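Local coordinates for Lmo0181 protein (Listeria monocytogenes serovar 1/2a, PDB 5F7V) that binds cycloalternan, a cyclic glucose oligosaccharide, as the substrate-binding lipoprotein of what is probably an ABC-type sugar transporter, at residues 89-94 / 296-301; 99-104 / 303-308; 161-166 / 244-249; 235-240 / 255-260. All coordinates share one frame; numbering follows the deposited sequence.

Contact 1 of 4, residues 89-94 / 296-301; sequences ADLTSY and AAFKFA
Tyr-94 and Phe-298 carry this contact, chiefly through a CH-pi interaction. The CB of Tyr-94 sits over the centre of the Phe-298 ring, 3.4 Å from its centroid and 6° off the ring normal, so its distances to the ring carbons are nearly even. With CG of Phe-298 anti to the backbone N (chi1 177°), the ring reaches out from helix 294-306 and offers a face to that methylene. The two rings themselves meet obliquely, centroids 5.5 Å apart and planes at 38°, and the side chains run past each other in opposite directions. Apolar packing adds Leu-91, whose CD2 lies 4.2 Å from CD1 of Phe-298; both residues also touch Met-123 of strand 119-135. Within 89-94, OD1 of Asp-90 accepts from the backbone N of Thr-92 (3.0 Å), an Asx turn, and from its OG1 (2.6 Å), just ahead of helix 92-97. No hydrogen bond crosses, so between these two segments the contact rests on dispersion and CH-pi attraction.

Contact 2 of 4, residues 99-104 / 303-308; sequences KDFDPS and FMSANE
Phe-101 is the residue of 99-104 that reaches helix 294-306, meeting Ala-306 and Ser-305 there. A chi1 of 174° swings the ring away from its own backbone N, toward these two residues. The methyl CB of Ala-306 lies at the ring's edge, in its plane, 3.8 Å from CE1 of Phe-101 and about equally far from CD1, so it straddles one side of the ring. CE1 of Phe-101 also comes within 4.1 Å of OG of Ser-305, in an oblique approach with no hydrogen bond; that hydroxyl is instead bonded to the carbonyl O of Val-124. Beyond the segments the Phe-101 ring packs on Met-123, Leu-106 and Tyr-111, so strand 119-135 and helix 108-112 help to enclose it.

Next along the chain, Asp-102 makes an Asx turn: its OD1 accepts from the backbone N of Ser-104 at 3.0 Å and from OG of Ser-104 at 2.7 Å, both arriving from the same face of the carboxylate plane. Between these two residues in sequence, Pro-103 places its backbone N over one face of the Phe-101 ring, 4.1 Å above its plane and offset toward the rim.

Chemically the junction is a small apolar one: ring-edge carbons against a methyl join the loop to the helix, while OG of Ser-305 is satisfied by Val-124 and OD1 of Asp-102 by Ser-104.

Contact 3 of 4, residues 161-166 / 244-249; sequences KKLTDA and QIAMLH
The end of helix 153-163 packs here against strand 245-251, just where that strand turns a corner at Ala-246, in the lobe distant from the chain's N terminus. Leu-163 makes every touch from the helix side. Its CB points toward the strand, and with CG anti to the carbonyl carbon (chi1 -71°) the CD1 branch runs alongside Ala-246. The methyl CB of Ala-246 is 3.8 Å from CD1 of Leu-163 and 3.9 Å from CB of the same leucine, so it nestles against the base and one branch of the side chain together. A second, lighter touch comes from Met-247: its thioether folds back (chi3 -80°) to bring CE within 4.3 Å of CD1 of Leu-163. CD1 thus meets two methyl groups, CB of Ala-246 and CE of Met-247, from clearly different directions. All three residues are buried, and the contact is wholly apolar, with no hydrogen bond between the segments.

Helix 136-142 packs on the same group, Phe-139 touching all three residues and Ala-142 touching Leu-163. Backbone hydrogen bonds tie Ala-246 to both Asn-135 and Trp-171, so the corner is stitched between strand 119-135 and strand 171-174, while OG1 of Thr-164, the next residue after Leu-163, is hydrogen-bonded to the backbone N of Gly-172.

Contact 4 of 4, residues 235-240 / 255-260; sequences LPEDLF and FDMFQD. With GLC (alpha-D-glucopyranose), chain B.
Part of the cycloalternan pocket is built here: Leu-235, Pro-236 and Glu-237 at the start of helix 236-241 face a glucose unit, and the short, weakly bonded helix 255-258 packs against Glu-237 and Phe-240. Glu-237 grips the sugar with both carboxylate oxygens, OE1 accepting from O3 of the glucose at 2.7 Å and OE2 from its O4 at 2.9 Å. Van der Waals contacts reach the same two oxygens, CD1 of Leu-235 to O4 and CD of Pro-236 to O3, and Trp-253 also hydrogen-bonds this glucose. Glu-237 holds CG between its backbone N and carbonyl carbon (chi1 55°), then bends at chi2 to turn the carboxylate toward the sugar.

Its aliphatic part is braced from behind: CB lies at the edge of the Phe-258 ring, 3.7 Å from CZ, and in the conformer described SD of Met-257 meets CG of Glu-237 at 3.8 Å, the two chains crossing at about a right angle. Phe-240 sets its CD2 over one face of the Phe-258 ring, offset toward the rim, 3.7 Å from CZ, with the planes at 47°. Glu-237 thus works at both ends: its carboxylate oxygens accept from adjacent sugar hydroxyls while CB packs against aromatic carbon.

Overall arrangement
From the N terminus, the chain first passes 89-94 and 99-104, one after the other around helix 92-97. Much later both find partners along helix 294-306, so contacts 1 and 2 close two long loops of about 200 residues that cross each other. Both lie on the same side of the chain's centre. Inside both loops lie contacts 3 and 4, on a different part of the molecule: the centres of contacts 1 and 3 are 47 Å apart, on opposite sides of the chain's centre. Contact 3 joins helix 153-163 to strand 245-251; contact 4 joins helices 236-241 and 255-258, which flank that strand in sequence. These two loops also cross, and the contacts touch directly, 236-241 packing against strand 245-251.

Contact 1 of 4, residues 89-94 / 296-301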
loop_
_atom_site.group_PDB
_atom_site.type_symbol
_atom_site.label_atom_id
_atom_site.label_comp_id
_atom_site.label_asym_id
_atom_site.label_seq_id
_atom_site.Cartn_x
_atom_site.Cartn_y
_atom_site.Cartn_z
ATOM N N ALA A 89 -1.194 22.053 6.267
ATOM C CA ALA A 89 -0.838 22.838 7.437
ATOM C C ALA A 89 0.332 22.180 8.189
ATOM O O ALA A 89 0.337 20.985 8.440
ATOM C CB ALA A 89 -2.024 22.983 8.373
ATOM N N ASP A 90 1.309 22.988 8.585
ATOM C CA ASP A 90 2.349 22.539 9.509
ATOM C C ASP A 90 1.688 22.196 10.841
ATOM O O ASP A 90 0.985 23.025 11.418
ATOM C CB ASP A 90 3.330 23.716 9.665
ATOM C CG ASP A 90 4.446 23.462 10.636
ATOM O OD1 ASP A 90 4.598 22.354 11.176
ATOM O OD2 ASP A 90 5.215 24.446 10.822
ATOM N N LEU A 91 1.886 20.980 11.317
ATOM C CA LEU A 91 1.221 20.553 12.546
ATOM C C LEU A 91 2.085 20.716 13.787
ATOM O O LEU A 91 1.653 20.300 14.858
ATOM C CB LEU A 91 0.787 19.101 12.377
ATOM C CG LEU A 91 -0.244 18.824 11.274
ATOM C CD1 LEU A 91 -0.688 17.369 11.316
ATOM C CD2 LEU A 91 -1.447 19.746 11.244
ATOM N N THR A 92 3.253 21.336 13.656
ATOM C CA THR A 92 4.211 21.474 14.765
ATOM C C THR A 92 3.556 22.031 16.018
ATOM O O THR A 92 3.729 21.456 17.096
ATOM C CB THR A 92 5.387 22.377 14.360
ATOM O OG1 THR A 92 6.040 21.760 13.255
ATOM C CG2 THR A 92 6.402 22.563 15.496
ATOM N N SER A 93 2.836 23.142 15.903
ATOM C CA SER A 93 2.221 23.767 17.079
ATOM C C SER A 93 1.128 22.909 17.705
ATOM O O SER A 93 1.021 22.800 18.935
ATOM C CB SER A 93 1.710 25.179 16.759
ATOM O OG SER A 93 0.679 25.164 15.787
ATOM N N TYR A 94 0.337 22.295 16.823
ATOM C CA TYR A 94 -0.814 21.504 17.218
ATOM C C TYR A 94 -0.286 20.334 18.029
ATOM O O TYR A 94 -0.826 19.985 19.081
ATOM C CB TYR A 94 -1.603 20.999 15.997
ATOM C CG TYR A 94 -2.227 22.144 15.272
ATOM C CD1 TYR A 94 -3.458 22.648 15.649
ATOM C CD2 TYR A 94 -1.552 22.817 14.260
ATOM C CE1 TYR A 94 -4.006 23.768 15.029
ATOM C CE2 TYR A 94 -2.097 23.899 13.604
ATOM C CZ TYR A 94 -3.328 24.379 13.990
ATOM O OH TYR A 94 -3.882 25.474 13.384
ATOM N N ALA A 296 -10.130 21.712 14.994
ATOM C CA ALA A 296 -11.049 20.577 14.940
ATOM C C ALA A 296 -10.534 19.476 14.019
ATOM O O ALA A 296 -10.633 18.297 14.321
ATOM C CB ALA A 296 -12.420 21.033 14.481
ATOM N N ALA A 297 -9.979 19.836 12.867
ATOM C CA ALA A 297 -9.417 18.859 11.914
ATOM C C ALA A 297 -8.242 18.131 12.524
ATOM O O ALA A 297 -8.129 16.915 12.393
ATOM C CB ALA A 297 -9.053 19.564 10.628
ATOM N N PHE A 298 -7.377 18.874 13.216
ATOM C CA PHE A 298 -6.289 18.277 13.937
ATOM C C PHE A 298 -6.745 17.317 15.013
ATOM O O PHE A 298 -6.169 16.237 15.181
ATOM C CB PHE A 298 -5.356 19.339 14.538
ATOM C CG PHE A 298 -4.264 18.709 15.338
ATOM C CD1 PHE A 298 -3.193 18.101 14.690
ATOM C CD2 PHE A 298 -4.362 18.602 16.708
ATOM C CE1 PHE A 298 -2.222 17.436 15.427
ATOM C CE2 PHE A 298 -3.379 17.962 17.429
ATOM C CZ PHE A 298 -2.289 17.390 16.789
ATOM N N LYS A 299 -7.806 17.678 15.734
ATOM C CA LYS A 299 -8.288 16.771 16.783
ATOM C C LYS A 299 -8.754 15.451 16.162
ATOM O O LYS A 299 -8.525 14.370 16.707
ATOM C CB LYS A 299 -9.421 17.384 17.572
ATOM C CG LYS A 299 -8.955 18.425 18.564
ATOM C CD LYS A 299 -10.188 19.000 19.235
ATOM C CE LYS A 299 -9.852 20.093 20.182
ATOM N NZ LYS A 299 -8.914 19.613 21.213
ATOM N N PHE A 300 -9.424 15.525 15.023
ATOM C CA PHE A 300 -9.832 14.309 14.342
ATOM C C PHE A 300 -8.601 13.532 13.840
ATOM O O PHE A 300 -8.537 12.298 14.026
ATOM C CB PHE A 300 -10.754 14.650 13.171
ATOM C CG PHE A 300 -11.186 13.423 12.410
ATOM C CD1 PHE A 300 -12.015 12.500 13.027
ATOM C CD2 PHE A 300 -10.678 13.137 11.143
ATOM C CE1 PHE A 300 -12.390 11.339 12.356
ATOM C CE2 PHE A 300 -11.069 12.009 10.477
ATOM C CZ PHE A 300 -11.908 11.103 11.080
ATOM N N ALA A 301 -7.618 14.195 13.222
ATOM C CA ALA A 301 -6.401 13.522 12.800
ATOM C C ALA A 301 -5.675 12.845 13.937
ATOM O O ALA A 301 -5.169 11.719 13.797
ATOM C CB ALA A 301 -5.471 14.492 12.061
#

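Contact 2 of 4, residues 99-104 / 303-308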
loop_
_atom_site.group_PDB
_atom_site.type_symbol
_atom_site.label_atom_id
_atom_site.label_comp_id
_atom_site.label_asym_id
_atom_site.label_seq_id
_atom_site.Cartn_x
_atom_site.Cartn_y
_atom_site.Cartn_z
ATOM N N LYS A 99 -0.916 17.752 24.610
ATOM C CA LYS A 99 0.058 17.511 25.675
ATOM C C LYS A 99 0.332 16.061 25.998
ATOM O O LYS A 99 1.440 15.694 26.385
ATOM C CB LYS A 99 -0.400 18.145 26.989
ATOM C CG LYS A 99 -0.627 19.640 27.017
ATOM C CD LYS A 99 0.430 20.436 26.267
ATOM C CE LYS A 99 1.866 20.270 26.741
ATOM N NZ LYS A 99 2.700 21.117 25.827
ATOM N N ASP A 100 -0.715 15.272 25.847
ATOM C CA ASP A 100 -0.637 13.850 26.113
ATOM C C ASP A 100 -0.209 13.027 24.901
ATOM O O ASP A 100 0.185 11.877 25.124
ATOM C CB ASP A 100 -2.001 13.334 26.552
ATOM C CG ASP A 100 -3.030 13.506 25.463
ATOM O OD1 ASP A 100 -3.239 14.700 25.138
ATOM O OD2 ASP A 100 -3.575 12.503 24.957
ATOM N N PHE A 101 -0.310 13.521 23.650
ATOM C CA PHE A 101 0.112 12.765 22.452
ATOM C C PHE A 101 1.597 12.484 22.578
ATOM O O PHE A 101 2.393 13.381 22.859
ATOM C CB PHE A 101 -0.206 13.534 21.137
ATOM C CG PHE A 101 0.316 12.907 19.866
ATOM C CD1 PHE A 101 -0.282 11.787 19.299
ATOM C CD2 PHE A 101 1.397 13.464 19.202
ATOM C CE1 PHE A 101 0.188 11.221 18.132
ATOM C CE2 PHE A 101 1.871 12.918 18.009
ATOM C CZ PHE A 101 1.285 11.778 17.500
ATOM N N ASP A 102 1.943 11.214 22.401
ATOM C CA ASP A 102 3.309 10.746 22.636
ATOM C C ASP A 102 3.700 9.972 21.377
ATOM O O ASP A 102 3.419 8.789 21.223
ATOM C CB ASP A 102 3.410 9.891 23.907
ATOM C CG ASP A 102 4.811 9.359 24.152
ATOM O OD1 ASP A 102 5.739 9.614 23.349
ATOM O OD2 ASP A 102 5.030 8.661 25.154
ATOM N N PRO A 103 4.371 10.634 20.424
ATOM C CA PRO A 103 4.718 9.876 19.216
ATOM C C PRO A 103 5.733 8.733 19.391
ATOM O O PRO A 103 5.867 7.900 18.500
ATOM C CB PRO A 103 5.161 10.966 18.242
ATOM C CG PRO A 103 5.515 12.119 19.062
ATOM C CD PRO A 103 4.726 12.056 20.337
ATOM N N SER A 104 6.403 8.654 20.551
ATOM C CA SER A 104 7.307 7.540 20.818
ATOM C C SER A 104 6.598 6.197 20.977
ATOM O O SER A 104 7.239 5.160 20.928
ATOM C CB SER A 104 8.229 7.783 22.020
ATOM O OG SER A 104 7.567 7.654 23.263
ATOM N N PHE A 303 -6.994 11.883 16.878
ATOM C CA PHE A 303 -7.830 10.751 17.277
ATOM C C PHE A 303 -7.556 9.525 16.404
ATOM O O PHE A 303 -7.329 8.412 16.873
ATOM C CB PHE A 303 -9.327 11.165 17.217
ATOM C CG PHE A 303 -10.300 10.043 17.441
ATOM C CD1 PHE A 303 -10.735 9.264 16.376
ATOM C CD2 PHE A 303 -10.799 9.772 18.711
ATOM C CE1 PHE A 303 -11.636 8.220 16.587
ATOM C CE2 PHE A 303 -11.712 8.731 18.893
ATOM C CZ PHE A 303 -12.132 7.964 17.831
ATOM N N MET A 304 -7.590 9.711 15.104
ATOM C CA MET A 304 -7.396 8.614 14.178
ATOM C C MET A 304 -5.993 8.080 14.367
ATOM O O MET A 304 -5.801 6.877 14.228
ATOM C CB MET A 304 -7.608 9.087 12.746
ATOM C CG MET A 304 -9.046 9.364 12.411
ATOM S SD MET A 304 -10.111 7.933 12.366
ATOM C CE MET A 304 -9.750 7.292 10.711
ATOM N N SER A 305 -5.010 8.892 14.730
ATOM C CA SER A 305 -3.643 8.445 14.845
ATOM C C SER A 305 -3.405 7.595 16.088
ATOM O O SER A 305 -2.791 6.509 16.015
ATOM C CB SER A 305 -2.715 9.668 14.861
ATOM O OG SER A 305 -1.370 9.263 14.918
ATOM N N ALA A 306 -3.906 8.085 17.213
ATOM C CA ALA A 306 -3.447 7.619 18.515
ATOM C C ALA A 306 -4.539 7.266 19.503
ATOM O O ALA A 306 -4.228 6.708 20.550
ATOM C CB ALA A 306 -2.482 8.643 19.107
ATOM N N ASN A 307 -5.805 7.541 19.230
ATOM C CA ASN A 307 -6.837 7.176 20.200
ATOM C C ASN A 307 -6.960 5.657 20.338
ATOM O O ASN A 307 -7.015 4.945 19.343
ATOM C CB ASN A 307 -8.151 7.822 19.762
ATOM C CG ASN A 307 -9.260 7.503 20.717
ATOM O OD1 ASN A 307 -9.868 6.423 20.644
ATOM N ND2 ASN A 307 -9.546 8.444 21.595
ATOM N N GLU A 308 -7.020 5.166 21.570
ATOM C CA GLU A 308 -7.019 3.713 21.814
ATOM C C GLU A 308 -8.297 3.037 21.349
ATOM O O GLU A 308 -8.271 1.912 20.863
ATOM C CB GLU A 308 -6.791 3.427 23.280
ATOM C CG GLU A 308 -5.351 3.632 23.704
ATOM C CD GLU A 308 -4.967 2.667 24.820
ATOM O OE1 GLU A 308 -4.604 3.101 25.922
ATOM O OE2 GLU A 308 -5.048 1.437 24.611
#

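Contact 3 of 4, residues 161-166 / 244-249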
loop_
_atom_site.group_PDB
_atom_site.type_symbol
_atom_site.label_atom_id
_atom_site.label_comp_id
_atom_site.label_asym_id
_atom_site.label_seq_id
_atom_site.Cartn_x
_atom_site.Cartn_y
_atom_site.Cartn_z
ATOM N N LYS A 161 3.868 -22.921 -11.596
ATOM C CA LYS A 161 3.728 -23.736 -12.787
ATOM C C LYS A 161 2.915 -24.993 -12.493
ATOM O O LYS A 161 1.992 -25.344 -13.258
ATOM C CB LYS A 161 5.119 -24.067 -13.370
ATOM C CG LYS A 161 5.800 -22.870 -14.027
ATOM C CD LYS A 161 7.286 -23.113 -14.320
ATOM C CE LYS A 161 7.932 -21.837 -14.794
ATOM N NZ LYS A 161 9.391 -22.054 -15.009
ATOM N N LYS A 162 3.171 -25.683 -11.392
ATOM C CA LYS A 162 2.419 -26.882 -11.063
ATOM C C LYS A 162 0.976 -26.587 -10.669
ATOM O O LYS A 162 0.132 -27.427 -10.879
ATOM C CB LYS A 162 3.103 -27.620 -9.911
ATOM C CG LYS A 162 4.451 -28.173 -10.342
ATOM C CD LYS A 162 5.117 -29.064 -9.289
ATOM C CE LYS A 162 5.609 -28.290 -8.089
ATOM N NZ LYS A 162 6.254 -29.135 -7.051
ATOM N N LEU A 163 0.686 -25.364 -10.242
ATOM C CA LEU A 163 -0.650 -24.982 -9.822
ATOM C C LEU A 163 -1.466 -24.378 -10.942
ATOM O O LEU A 163 -2.654 -24.138 -10.743
ATOM C CB LEU A 163 -0.585 -24.015 -8.635
ATOM C CG LEU A 163 -0.136 -24.672 -7.322
ATOM C CD1 LEU A 163 0.498 -23.668 -6.361
ATOM C CD2 LEU A 163 -1.208 -25.496 -6.687
ATOM N N THR A 164 -0.867 -24.119 -12.084
ATOM C CA THR A 164 -1.643 -23.591 -13.230
ATOM C C THR A 164 -2.354 -24.718 -13.934
ATOM O O THR A 164 -1.749 -25.736 -14.240
ATOM C CB THR A 164 -0.676 -22.848 -14.160
ATOM O OG1 THR A 164 -0.114 -21.746 -13.419
ATOM C CG2 THR A 164 -1.429 -22.317 -15.372
ATOM N N ASP A 165 -3.650 -24.522 -14.176
ATOM C CA ASP A 165 -4.501 -25.513 -14.838
ATOM C C ASP A 165 -5.318 -24.747 -15.861
ATOM O O ASP A 165 -6.399 -24.219 -15.567
ATOM C CB ASP A 165 -5.362 -26.211 -13.793
ATOM C CG ASP A 165 -6.244 -27.279 -14.384
ATOM O OD1 ASP A 165 -6.186 -27.590 -15.610
ATOM O OD2 ASP A 165 -7.017 -27.822 -13.559
ATOM N N ALA A 166 -4.706 -24.591 -17.023
ATOM C CA ALA A 166 -5.224 -23.660 -18.029
ATOM C C ALA A 166 -6.647 -23.978 -18.451
ATOM O O ALA A 166 -7.449 -23.064 -18.557
ATOM C CB ALA A 166 -4.311 -23.604 -19.251
ATOM N N GLN A 244 -9.585 -18.892 -8.670
ATOM C CA GLN A 244 -8.818 -18.999 -9.911
ATOM C C GLN A 244 -7.326 -18.651 -9.745
ATOM O O GLN A 244 -6.624 -18.637 -10.760
ATOM C CB GLN A 244 -9.400 -18.090 -10.984
ATOM C CG GLN A 244 -10.790 -18.503 -11.446
ATOM C CD GLN A 244 -11.273 -17.557 -12.510
ATOM O OE1 GLN A 244 -12.094 -16.656 -12.233
ATOM N NE2 GLN A 244 -10.736 -17.709 -13.685
ATOM N N ILE A 245 -6.837 -18.290 -8.551
ATOM C CA ILE A 245 -5.441 -17.894 -8.342
ATOM C C ILE A 245 -4.896 -18.607 -7.101
ATOM O O ILE A 245 -5.410 -18.434 -6.002
ATOM C CB ILE A 245 -5.326 -16.363 -8.243
ATOM C CG1 ILE A 245 -5.764 -15.646 -9.524
ATOM C CG2 ILE A 245 -3.914 -15.977 -7.833
ATOM C CD1 ILE A 245 -5.801 -14.138 -9.494
ATOM N N ALA A 246 -3.836 -19.389 -7.257
ATOM C CA ALA A 246 -3.289 -20.081 -6.097
ATOM C C ALA A 246 -2.490 -19.187 -5.164
ATOM O O ALA A 246 -2.558 -19.383 -3.950
ATOM C CB ALA A 246 -2.429 -21.252 -6.550
ATOM N N MET A 247 -1.760 -18.206 -5.698
ATOM C CA MET A 247 -0.892 -17.301 -4.899
ATOM C C MET A 247 -1.143 -15.884 -5.392
ATOM O O MET A 247 -1.021 -15.609 -6.575
ATOM C CB MET A 247 0.600 -17.616 -5.046
ATOM C CG MET A 247 1.020 -18.908 -4.405
ATOM S SD MET A 247 2.739 -19.306 -4.692
ATOM C CE MET A 247 2.731 -20.003 -6.355
ATOM N N LEU A 248 -1.494 -14.988 -4.476
ATOM C CA LEU A 248 -1.788 -13.601 -4.814
ATOM C C LEU A 248 -0.878 -12.696 -3.982
ATOM O O LEU A 248 -0.940 -12.742 -2.749
ATOM C CB LEU A 248 -3.247 -13.294 -4.534
ATOM C CG LEU A 248 -3.693 -11.864 -4.786
ATOM C CD1 LEU A 248 -3.605 -11.508 -6.246
ATOM C CD2 LEU A 248 -5.117 -11.717 -4.285
ATOM N N HIS A 249 -0.103 -11.844 -4.648
ATOM C CA HIS A 249 0.769 -10.891 -3.921
ATOM C C HIS A 249 -0.004 -9.592 -3.738
ATOM O O HIS A 249 -0.218 -8.840 -4.686
ATOM C CB HIS A 249 2.044 -10.639 -4.745
ATOM C CG HIS A 249 2.888 -11.855 -4.862
ATOM N ND1 HIS A 249 4.062 -12.002 -4.178
ATOM C CD2 HIS A 249 2.717 -12.995 -5.564
ATOM C CE1 HIS A 249 4.595 -13.174 -4.459
ATOM N NE2 HIS A 249 3.792 -13.803 -5.292
#

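Contact 4 of 4, residues 235-240 / 255-260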
loop_
_atom_site.group_PDB
_atom_site.type_symbol
_atom_site.label_atom_id
_atom_site.label_comp_id
_atom_site.label_asym_id
_atom_site.label_seq_id
_atom_site.Cartn_x
_atom_site.Cartn_y
_atom_site.Cartn_z
ATOM N N LEU A 235 -10.451 -7.329 -11.164
ATOM C CA LEU A 235 -9.221 -7.157 -10.405
ATOM C C LEU A 235 -8.742 -8.516 -9.968
ATOM O O LEU A 235 -9.519 -9.461 -9.835
ATOM C CB LEU A 235 -9.476 -6.249 -9.203
ATOM C CG LEU A 235 -9.796 -4.793 -9.564
ATOM C CD1 LEU A 235 -10.229 -4.056 -8.292
ATOM C CD2 LEU A 235 -8.663 -4.063 -10.270
ATOM N N PRO A 236 -7.426 -8.667 -9.723
ATOM C CA PRO A 236 -6.930 -9.965 -9.316
ATOM C C PRO A 236 -7.588 -10.556 -8.079
ATOM O O PRO A 236 -7.815 -11.763 -7.989
ATOM C CB PRO A 236 -5.425 -9.755 -9.143
ATOM C CG PRO A 236 -5.123 -8.459 -9.743
ATOM C CD PRO A 236 -6.367 -7.655 -9.915
ATOM N N GLU A 237 -7.909 -9.717 -7.097
ATOM C CA GLU A 237 -8.568 -10.230 -5.897
ATOM C C GLU A 237 -9.946 -10.844 -6.223
ATOM O O GLU A 237 -10.398 -11.751 -5.531
ATOM C CB GLU A 237 -8.689 -9.131 -4.842
ATOM C CG GLU A 237 -9.375 -7.887 -5.292
ATOM C CD GLU A 237 -8.412 -6.826 -5.848
ATOM O OE1 GLU A 237 -7.282 -7.063 -6.387
ATOM O OE2 GLU A 237 -8.827 -5.638 -5.693
ATOM N N ASP A 238 -10.587 -10.408 -7.307
ATOM C CA ASP A 238 -11.868 -11.013 -7.712
ATOM C C ASP A 238 -11.641 -12.424 -8.248
ATOM O O ASP A 238 -12.346 -13.381 -7.904
ATOM C CB ASP A 238 -12.577 -10.199 -8.796
ATOM C CG ASP A 238 -12.731 -8.735 -8.472
ATOM O OD1 ASP A 238 -12.933 -8.434 -7.287
ATOM O OD2 ASP A 238 -12.689 -7.889 -9.392
ATOM N N LEU A 239 -10.604 -12.579 -9.071
ATOM C CA LEU A 239 -10.240 -13.940 -9.532
ATOM C C LEU A 239 -9.837 -14.841 -8.371
ATOM O O LEU A 239 -10.156 -16.023 -8.258
ATOM C CB LEU A 239 -9.158 -13.900 -10.591
ATOM C CG LEU A 239 -9.630 -13.620 -12.029
ATOM C CD1 LEU A 239 -10.313 -12.274 -12.211
ATOM C CD2 LEU A 239 -8.475 -13.821 -13.014
ATOM N N PHE A 240 -9.099 -14.262 -7.429
ATOM C CA PHE A 240 -8.738 -15.022 -6.212
ATOM C C PHE A 240 -9.960 -15.493 -5.426
ATOM O O PHE A 240 -10.051 -16.676 -5.049
ATOM C CB PHE A 240 -7.791 -14.188 -5.329
ATOM C CG PHE A 240 -7.287 -14.923 -4.105
ATOM C CD1 PHE A 240 -6.250 -15.844 -4.236
ATOM C CD2 PHE A 240 -7.847 -14.731 -2.844
ATOM C CE1 PHE A 240 -5.771 -16.523 -3.147
ATOM C CE2 PHE A 240 -7.344 -15.435 -1.743
ATOM C CZ PHE A 240 -6.311 -16.314 -1.905
ATOM N N PHE A 255 -7.383 -8.464 3.799
ATOM C CA PHE A 255 -7.789 -9.523 4.706
ATOM C C PHE A 255 -9.283 -9.446 5.026
ATOM O O PHE A 255 -9.917 -10.494 5.092
ATOM C CB PHE A 255 -7.033 -9.424 6.028
ATOM C CG PHE A 255 -5.607 -9.913 6.001
ATOM C CD1 PHE A 255 -4.957 -10.331 4.834
ATOM C CD2 PHE A 255 -4.872 -9.866 7.189
ATOM C CE1 PHE A 255 -3.635 -10.726 4.873
ATOM C CE2 PHE A 255 -3.570 -10.268 7.232
ATOM C CZ PHE A 255 -2.950 -10.680 6.064
ATOM N N ASP A 256 -9.871 -8.261 5.193
ATOM C CA ASP A 256 -11.309 -8.183 5.452
ATOM C C ASP A 256 -12.114 -8.759 4.272
ATOM O O ASP A 256 -13.012 -9.564 4.517
ATOM C CB ASP A 256 -11.748 -6.742 5.750
ATOM C CG ASP A 256 -13.220 -6.643 6.071
ATOM O OD1 ASP A 256 -13.574 -7.003 7.203
ATOM O OD2 ASP A 256 -14.023 -6.261 5.180
ATOM N N MET A 257 -11.796 -8.381 3.033
ATOM C CA MET A 257 -12.472 -8.917 1.842
ATOM C C MET A 257 -12.486 -10.439 1.851
ATOM O O MET A 257 -13.495 -11.083 1.537
ATOM C CB MET A 257 -11.730 -8.434 0.581
ATOM C CG MET A 257 -12.293 -8.837 -0.767
ATOM S SD MET A 257 -11.432 -7.914 -2.044
ATOM C CE MET A 257 -12.125 -6.273 -1.906
ATOM N N PHE A 258 -11.348 -11.012 2.223
ATOM C CA PHE A 258 -11.115 -12.434 2.067
ATOM C C PHE A 258 -11.648 -13.242 3.234
ATOM O O PHE A 258 -11.585 -14.460 3.182
ATOM C CB PHE A 258 -9.635 -12.727 1.826
ATOM C CG PHE A 258 -9.083 -12.188 0.521
ATOM C CD1 PHE A 258 -9.874 -11.843 -0.577
ATOM C CD2 PHE A 258 -7.738 -12.023 0.398
ATOM C CE1 PHE A 258 -9.325 -11.363 -1.752
ATOM C CE2 PHE A 258 -7.168 -11.518 -0.775
ATOM C CZ PHE A 258 -7.961 -11.188 -1.854
ATOM N N GLN A 259 -12.218 -12.624 4.266
ATOM C CA GLN A 259 -12.747 -13.407 5.390
ATOM C C GLN A 259 -13.760 -14.425 4.912
ATOM O O GLN A 259 -13.836 -15.510 5.477
ATOM C CB GLN A 259 -13.394 -12.533 6.477
ATOM C CG GLN A 259 -12.415 -11.564 7.150
ATOM C CD GLN A 259 -11.339 -12.297 7.932
ATOM O OE1 GLN A 259 -11.637 -12.932 8.923
ATOM N NE2 GLN A 259 -10.110 -12.269 7.459
ATOM N N ASP A 260 -14.554 -14.107 3.897
ATOM C CA ASP A 260 -15.568 -15.053 3.426
ATOM C C ASP A 260 -15.177 -15.668 2.092
ATOM O O ASP A 260 -16.035 -16.171 1.356
ATOM C CB ASP A 260 -16.974 -14.452 3.392
ATOM C CG ASP A 260 -17.101 -13.277 2.475
ATOM O OD1 ASP A 260 -16.128 -12.888 1.799
ATOM O OD2 ASP A 260 -18.212 -12.671 2.433
HETATM C C1 GLC B . -3.536 -4.033 -4.679
HETATM C C2 GLC B . -4.043 -4.922 -5.800
HETATM C C3 GLC B . -5.204 -4.307 -6.540
HETATM C C4 GLC B . -6.270 -3.804 -5.583
HETATM C C5 GLC B . -5.661 -2.882 -4.548
HETATM C C6 GLC B . -6.724 -2.592 -3.501
HETATM O O2 GLC B . -2.989 -5.272 -6.705
HETATM O O3 GLC B . -5.757 -5.134 -7.551
HETATM O O4 GLC B . -7.329 -3.172 -6.293
HETATM O O5 GLC B . -4.625 -3.571 -3.850
HETATM O O6 GLC B . -6.266 -1.722 -2.459
#